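Local coordinates for similarities with probable monooxygenase (Photorhabdus luminescens, PDB 4HB9), which binds flavin-adenine dinucleotide and is probably a flavin-dependent monooxygenase of the aromatic-ring-hydroxylase-like kind, at residues Thr131-Tyr135 with Lys167-Tyr172; Gly141-Ile145 with Val155-Val159. The contacts are given in a common frame with arbitrary orientation. Residues are numbered along the deposited sequence.

How the interactions relate
Both contacts belong to the dinucleotide-binding part of the fold, where a three-stranded antiparallel sheet (132-137, 143-147, 152-155) packs against a five-stranded parallel sheet that includes 3-7, 157-160 and 313-315. Their centres lie about 12 Å apart. Along the chain, interaction 2 is nested inside the loop closed by interaction 1: strand 132-137 is followed by 143-147, then 152-155 and 157-160, and finally helix 167-172. The two contacts touch through F132 and Y135, whose side chains pack on I143, I145 and L158, so one apolar layer runs through both. Interaction 1 pairs with the N1A/N6A edge of the FAD adenine through the F132 backbone; interaction 2 joins the two sheets farther from the cofactor.

Interaction 1. Residues Thr131-Tyr135 with Lys167-Tyr172. With FAD (flavin-adenine dinucleotide), chain B; EDO (1,2-ethanediol), chain J.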
loop_
_atom_site.group_PDB
_atom_site.type_symbol
_atom_site.label_atom_id
_atom_site.label_comp_id
_atom_site.label_asym_id
_atom_site.label_seq_id
_atom_site.Cartn_x
_atom_site.Cartn_y
_atom_site.Cartn_z
ATOM N N THR A 131 -12.887 -15.155 6.917
ATOM C CA THR A 131 -11.464 -15.403 6.724
ATOM C C THR A 131 -11.277 -16.566 5.762
ATOM O O THR A 131 -11.555 -17.712 6.109
ATOM C CB THR A 131 -10.775 -15.731 8.075
ATOM O OG1 THR A 131 -10.859 -14.590 8.923
ATOM C CG2 THR A 131 -9.313 -16.090 7.903
ATOM N N PHE A 132 -10.769 -16.266 4.571
ATOM C CA PHE A 132 -10.455 -17.276 3.592
ATOM C C PHE A 132 -9.401 -18.243 4.141
ATOM O O PHE A 132 -8.413 -17.826 4.748
ATOM C CB PHE A 132 -9.958 -16.638 2.298
ATOM C CG PHE A 132 -9.332 -17.606 1.367
ATOM C CD1 PHE A 132 -10.076 -18.204 0.372
ATOM C CD2 PHE A 132 -8.004 -17.959 1.513
ATOM C CE1 PHE A 132 -9.497 -19.125 -0.486
ATOM C CE2 PHE A 132 -7.413 -18.876 0.665
ATOM C CZ PHE A 132 -8.161 -19.458 -0.345
ATOM N N VAL A 133 -9.631 -19.535 3.928
ATOM C CA VAL A 133 -8.684 -20.587 4.319
ATOM C C VAL A 133 -8.191 -21.367 3.081
ATOM O O VAL A 133 -6.996 -21.600 2.926
ATOM C CB VAL A 133 -9.331 -21.560 5.335
ATOM C CG1 VAL A 133 -8.447 -22.779 5.573
ATOM C CG2 VAL A 133 -9.627 -20.845 6.654
ATOM N N ARG A 134 -9.099 -21.756 2.193
ATOM C CA ARG A 134 -8.731 -22.448 0.959
ATOM C C ARG A 134 -9.855 -22.452 -0.051
ATOM O O ARG A 134 -10.985 -22.141 0.270
ATOM C CB ARG A 134 -8.302 -23.903 1.243
ATOM C CG ARG A 134 -9.421 -24.795 1.727
ATOM C CD ARG A 134 -8.917 -26.179 2.162
ATOM N NE ARG A 134 -10.021 -26.917 2.774
ATOM C CZ ARG A 134 -10.838 -27.745 2.129
ATOM N NH1 ARG A 134 -10.681 -27.996 0.830
ATOM N NH2 ARG A 134 -11.817 -28.338 2.795
ATOM N N TYR A 135 -9.529 -22.824 -1.284
ATOM C CA TYR A 135 -10.530 -23.062 -2.287
ATOM C C TYR A 135 -10.381 -24.439 -2.913
ATOM O O TYR A 135 -9.299 -25.060 -2.835
ATOM C CB TYR A 135 -10.448 -22.007 -3.384
ATOM C CG TYR A 135 -9.180 -22.058 -4.195
ATOM C CD1 TYR A 135 -9.058 -22.926 -5.287
ATOM C CD2 TYR A 135 -8.111 -21.232 -3.890
ATOM C CE1 TYR A 135 -7.899 -22.968 -6.047
ATOM C CE2 TYR A 135 -6.948 -21.255 -4.641
ATOM C CZ TYR A 135 -6.841 -22.129 -5.711
ATOM O OH TYR A 135 -5.699 -22.145 -6.463
ATOM N N LYS A 167 -3.112 -15.922 1.349
ATOM C CA LYS A 167 -3.329 -17.377 1.338
ATOM C C LYS A 167 -3.796 -17.864 -0.022
ATOM O O LYS A 167 -3.524 -18.998 -0.392
ATOM C CB LYS A 167 -4.356 -17.811 2.388
ATOM C CG LYS A 167 -3.988 -17.501 3.821
ATOM C CD LYS A 167 -2.621 -18.016 4.224
ATOM C CE LYS A 167 -2.270 -17.583 5.649
ATOM N NZ LYS A 167 -3.312 -18.001 6.641
ATOM N N VAL A 168 -4.491 -17.013 -0.774
ATOM C CA VAL A 168 -4.902 -17.382 -2.119
ATOM C C VAL A 168 -3.672 -17.612 -2.974
ATOM O O VAL A 168 -3.605 -18.626 -3.666
ATOM C CB VAL A 168 -5.820 -16.339 -2.782
ATOM C CG1 VAL A 168 -6.192 -16.773 -4.199
ATOM C CG2 VAL A 168 -7.061 -16.140 -1.945
ATOM N N ARG A 169 -2.719 -16.668 -2.944
ATOM C CA ARG A 169 -1.461 -16.817 -3.694
ATOM C C ARG A 169 -0.690 -18.052 -3.227
ATOM O O ARG A 169 -0.124 -18.795 -4.042
ATOM C CB ARG A 169 -0.530 -15.596 -3.541
ATOM C CG ARG A 169 0.734 -15.702 -4.411
ATOM C CD ARG A 169 1.929 -14.880 -3.946
ATOM N NE ARG A 169 2.356 -15.152 -2.567
ATOM C CZ ARG A 169 2.316 -14.274 -1.562
ATOM N NH1 ARG A 169 2.741 -14.620 -0.354
ATOM N NH2 ARG A 169 1.839 -13.051 -1.744
ATOM N N LYS A 170 -0.663 -18.256 -1.921
ATOM C CA LYS A 170 0.104 -19.372 -1.362
ATOM C C LYS A 170 -0.459 -20.707 -1.867
ATOM O O LYS A 170 0.293 -21.648 -2.086
ATOM C CB LYS A 170 0.134 -19.308 0.166
ATOM C CG LYS A 170 1.158 -18.343 0.761
ATOM C CD LYS A 170 0.889 -18.140 2.253
ATOM C CE LYS A 170 2.080 -17.656 3.060
ATOM N NZ LYS A 170 2.939 -16.678 2.355
ATOM N N GLN A 171 -1.769 -20.769 -2.083
ATOM C CA GLN A 171 -2.390 -21.981 -2.603
ATOM C C GLN A 171 -2.249 -22.079 -4.100
ATOM O O GLN A 171 -1.891 -23.136 -4.601
ATOM C CB GLN A 171 -3.852 -22.085 -2.231
ATOM C CG GLN A 171 -4.452 -23.368 -2.756
ATOM C CD GLN A 171 -5.892 -23.607 -2.381
ATOM O OE1 GLN A 171 -6.399 -23.124 -1.353
ATOM N NE2 GLN A 171 -6.556 -24.400 -3.205
ATOM N N TYR A 172 -2.500 -20.977 -4.811
ATOM C CA TYR A 172 -2.530 -20.979 -6.251
ATOM C C TYR A 172 -1.135 -21.014 -6.879
ATOM O O TYR A 172 -0.923 -21.755 -7.842
ATOM C CB TYR A 172 -3.316 -19.761 -6.767
ATOM C CG TYR A 172 -3.527 -19.710 -8.265
ATOM C CD1 TYR A 172 -3.933 -20.836 -8.979
ATOM C CD2 TYR A 172 -3.337 -18.531 -8.971
ATOM C CE1 TYR A 172 -4.144 -20.782 -10.349
ATOM C CE2 TYR A 172 -3.543 -18.464 -10.337
ATOM C CZ TYR A 172 -3.939 -19.596 -11.025
ATOM O OH TYR A 172 -4.155 -19.512 -12.378
HETATM P PA FAD B . -4.617 -4.401 1.476
HETATM O O1A FAD B . -5.068 -2.992 1.196
HETATM O O2A FAD B . -3.636 -4.798 2.525
HETATM O O5B FAD B . -5.926 -5.306 1.649
HETATM C C5B FAD B . -5.857 -6.689 1.943
HETATM C C4B FAD B . -7.195 -7.026 2.570
HETATM O O4B FAD B . -7.329 -8.458 2.628
HETATM C C3B FAD B . -7.359 -6.480 4.002
HETATM O O3B FAD B . -8.633 -5.863 4.187
HETATM C C2B FAD B . -7.206 -7.734 4.839
HETATM O O2B FAD B . -7.874 -7.716 6.088
HETATM C C1B FAD B . -7.818 -8.790 3.908
HETATM N N9A FAD B . -7.424 -10.177 4.161
HETATM C C8A FAD B . -6.171 -10.659 4.374
HETATM N N7A FAD B . -6.185 -12.017 4.499
HETATM C C5A FAD B . -7.475 -12.393 4.370
HETATM C C6A FAD B . -8.176 -13.691 4.417
HETATM N N6A FAD B . -7.428 -14.793 4.654
HETATM N N1A FAD B . -9.516 -13.703 4.259
HETATM C C2A FAD B . -10.207 -12.567 4.014
HETATM N N3A FAD B . -9.641 -11.345 3.954
HETATM C C4A FAD B . -8.285 -11.205 4.123
HETATM N N1 FAD B . 1.013 2.852 -1.406
HETATM C C2 FAD B . 1.014 3.863 -2.303
HETATM O O2 FAD B . 0.719 3.661 -3.532
HETATM N N3 FAD B . 1.319 5.114 -1.910
HETATM C C4 FAD B . 1.688 5.454 -0.671
HETATM O O4 FAD B . 1.967 6.651 -0.394
HETATM C C4X FAD B . 1.753 4.404 0.349
HETATM N N5 FAD B . 2.104 4.660 1.641
HETATM C C5X FAD B . 2.154 3.648 2.537
HETATM C C6 FAD B . 2.534 3.888 3.853
HETATM C C7 FAD B . 2.584 2.860 4.797
HETATM C C7M FAD B . 2.999 3.124 6.232
HETATM C C8 FAD B . 2.240 1.486 4.393
HETATM C C8M FAD B . 2.273 0.353 5.395
HETATM C C9 FAD B . 1.859 1.239 3.078
HETATM C C9A FAD B . 1.797 2.256 2.126
HETATM N N10 FAD B . 1.412 1.996 0.792
HETATM C C10 FAD B . 1.387 3.044 -0.122
HETATM C "C1'" FAD B . 1.096 0.637 0.309
HETATM C "C2'" FAD B . -0.400 0.327 0.322
HETATM O "O2'" FAD B . -0.977 0.646 1.577
HETATM C "C3'" FAD B . -0.599 -1.160 0.036
HETATM O "O3'" FAD B . 0.272 -1.541 -1.028
HETATM C "C4'" FAD B . -2.037 -1.436 -0.380
HETATM O "O4'" FAD B . -2.826 -1.471 0.796
HETATM C "C5'" FAD B . -2.188 -2.755 -1.107
HETATM O "O5'" FAD B . -3.554 -2.896 -1.434
HETATM P P FAD B . -4.184 -4.377 -1.380
HETATM O O1P FAD B . -5.650 -4.165 -1.678
HETATM O O2P FAD B . -3.350 -5.292 -2.237
HETATM O O3P FAD B . -3.995 -4.955 0.104
HETATM C C1 EDO J . -1.219 -22.292 -12.785
HETATM O O1 EDO J . -2.627 -22.478 -12.922
HETATM C C2 EDO J . -0.878 -21.978 -11.337
HETATM O O2 EDO J . -1.278 -23.037 -10.461
HETATM O O HOH W 1 -6.609 -18.244 6.749
HETATM O O HOH W 2 -5.253 -22.519 0.969
#
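F132 packs one face of its ring against the V168 methyl CG2, a CH-pi contact with that carbon 3.8 Å from the ring centroid and 12° off the normal. A flat ring fills this narrow gap, offering its edge to K167 CB, 3.7 Å from F132 CE2, and to the adenine N6A of FAD. Farther along, Q171 clamps the backbone of Y135 with its carboxamide, which can donate and accept at once: Y135 N donates to Q171 OE1 (3.1 Å), and Q171 NE2 donates to Y135 O (2.8 Å). The same amide covers a face of the Y135 ring, with Q171 NE2 3.4 Å from Y135 CZ. A water donates to both V133 O and Q171 OE1, joining strand to helix at a classic beta bulge, V133 and R134 opposite F146. At the other end, the F132 backbone reads the adenine edge of FAD much as a base-pairing partner would: F132 N donates to FAD N1A (2.9 Å) and FAD N6A to F132 O (3.2 Å). The strand thus lines the adenine end of the Rossmann-like FAD-binding part, its F132 backed by the helix. Strand 132-135 and helix 167-172 run in the same general direction, axes inclined at 27° and 8.4 Å apart at closest. Around the pair, F132 and V168 meet I7 of strand 3-7, Y135 and Y172 meet V313 of strand 313-315, and strand 143-147 flanks F132 and Y135.

Interaction 2. Residues Gly141-Ile145 with Val155-Val159; sequences GGIKI and VDVLV
At the apolar centre, I145 CD1 lies 3.8 Å from both V155 CG2 and L158 CD1, and I143 CD1 lies 3.8 Å from L158 CB. Both isoleucines are m, t; V155 is m and L158 t, p. I143, I145 and V155, branched at CB, suit extended backbone (I143-I145: phi about -100 to -130, psi 125 to 131); L158, branched one carbon later, reaches into the gap. I143 and V155, on the same sheet face, form an antiparallel hydrogen-bonded pair of a beta hairpin, CA atoms 5.3 Å apart: I143 N donates to V155 O (2.8 Å), V155 N to I143 O (2.9 Å). Past D156 (phi/psi -99/-25) the chain enters strand 157-159 of the Rossmann-like parallel sheet, 45° from strand 143-145, axes 8.0 Å apart. At the edge, G142 (105/163) has CA 3.5 Å from V155 O; a CB would clash with the preceding carbonyl. D156 OD2 bonds H3 N. Main-chain bonds and I145-V155 thus hold the antiparallel sheet; I143 and I145 on L158 join it to the parallel one.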
loop_
_atom_site.group_PDB
_atom_site.type_symbol
_atom_site.label_atom_id
_atom_site.label_comp_id
_atom_site.label_asym_id
_atom_site.label_seq_id
_atom_site.Cartn_x
_atom_site.Cartn_y
_atom_site.Cartn_z
ATOM N N GLY A 141 -17.437 -27.008 -13.166
ATOM C CA GLY A 141 -16.963 -25.630 -13.258
ATOM C C GLY A 141 -17.341 -24.926 -11.965
ATOM O O GLY A 141 -18.264 -25.351 -11.261
ATOM N N GLY A 142 -16.631 -23.858 -11.629
ATOM C CA GLY A 142 -16.939 -23.108 -10.405
ATOM C C GLY A 142 -15.936 -23.378 -9.304
ATOM O O GLY A 142 -15.190 -24.357 -9.359
ATOM N N ILE A 143 -15.916 -22.495 -8.309
ATOM C CA ILE A 143 -14.938 -22.561 -7.235
ATOM C C ILE A 143 -15.643 -22.502 -5.907
ATOM O O ILE A 143 -16.491 -21.633 -5.684
ATOM C CB ILE A 143 -13.969 -21.383 -7.313
ATOM C CG1 ILE A 143 -13.270 -21.367 -8.672
ATOM C CG2 ILE A 143 -12.945 -21.445 -6.189
ATOM C CD1 ILE A 143 -12.685 -20.025 -9.015
ATOM N N LYS A 144 -15.288 -23.425 -5.027
ATOM C CA LYS A 144 -15.840 -23.481 -3.692
ATOM C C LYS A 144 -14.817 -22.816 -2.776
ATOM O O LYS A 144 -13.666 -23.223 -2.757
ATOM C CB LYS A 144 -16.093 -24.943 -3.265
ATOM C CG LYS A 144 -16.778 -25.067 -1.919
ATOM C CD LYS A 144 -17.198 -26.498 -1.632
ATOM C CE LYS A 144 -18.088 -26.563 -0.402
ATOM N NZ LYS A 144 -18.353 -27.960 0.070
ATOM N N ILE A 145 -15.252 -21.798 -2.035
ATOM C CA ILE A 145 -14.390 -21.094 -1.091
ATOM C C ILE A 145 -14.727 -21.527 0.321
ATOM O O ILE A 145 -15.890 -21.511 0.695
ATOM C CB ILE A 145 -14.603 -19.557 -1.151
ATOM C CG1 ILE A 145 -14.582 -19.049 -2.597
ATOM C CG2 ILE A 145 -13.526 -18.856 -0.323
ATOM C CD1 ILE A 145 -15.208 -17.664 -2.752
ATOM N N VAL A 155 -18.417 -19.575 -6.234
ATOM C CA VAL A 155 -18.297 -18.475 -7.178
ATOM C C VAL A 155 -17.766 -19.005 -8.514
ATOM O O VAL A 155 -17.372 -20.161 -8.620
ATOM C CB VAL A 155 -17.365 -17.347 -6.645
ATOM C CG1 VAL A 155 -17.898 -16.786 -5.335
ATOM C CG2 VAL A 155 -15.928 -17.826 -6.482
ATOM N N ASP A 156 -17.783 -18.162 -9.537
ATOM C CA ASP A 156 -17.297 -18.546 -10.866
ATOM C C ASP A 156 -15.864 -18.073 -11.141
ATOM O O ASP A 156 -15.167 -18.646 -11.967
ATOM C CB ASP A 156 -18.265 -18.006 -11.920
ATOM C CG ASP A 156 -19.684 -18.496 -11.686
ATOM O OD1 ASP A 156 -19.873 -19.720 -11.592
ATOM O OD2 ASP A 156 -20.589 -17.675 -11.520
ATOM N N VAL A 157 -15.444 -17.006 -10.451
ATOM C CA VAL A 157 -14.108 -16.445 -10.586
ATOM C C VAL A 157 -13.675 -16.072 -9.177
ATOM O O VAL A 157 -14.462 -15.512 -8.408
ATOM C CB VAL A 157 -14.103 -15.182 -11.464
ATOM C CG1 VAL A 157 -12.749 -14.463 -11.419
ATOM C CG2 VAL A 157 -14.458 -15.514 -12.902
ATOM N N LEU A 158 -12.441 -16.395 -8.818
ATOM C CA LEU A 158 -11.936 -16.058 -7.486
ATOM C C LEU A 158 -10.776 -15.110 -7.639
ATOM O O LEU A 158 -9.809 -15.405 -8.343
ATOM C CB LEU A 158 -11.469 -17.299 -6.725
ATOM C CG LEU A 158 -10.891 -17.085 -5.320
ATOM C CD1 LEU A 158 -11.928 -16.535 -4.354
ATOM C CD2 LEU A 158 -10.330 -18.402 -4.789
ATOM N N VAL A 159 -10.855 -13.968 -6.957
ATOM C CA VAL A 159 -9.753 -13.018 -7.012
ATOM C C VAL A 159 -9.153 -12.848 -5.626
ATOM O O VAL A 159 -9.849 -12.458 -4.693
ATOM C CB VAL A 159 -10.206 -11.631 -7.518
ATOM C CG1 VAL A 159 -9.005 -10.714 -7.606
ATOM C CG2 VAL A 159 -10.887 -11.734 -8.855
#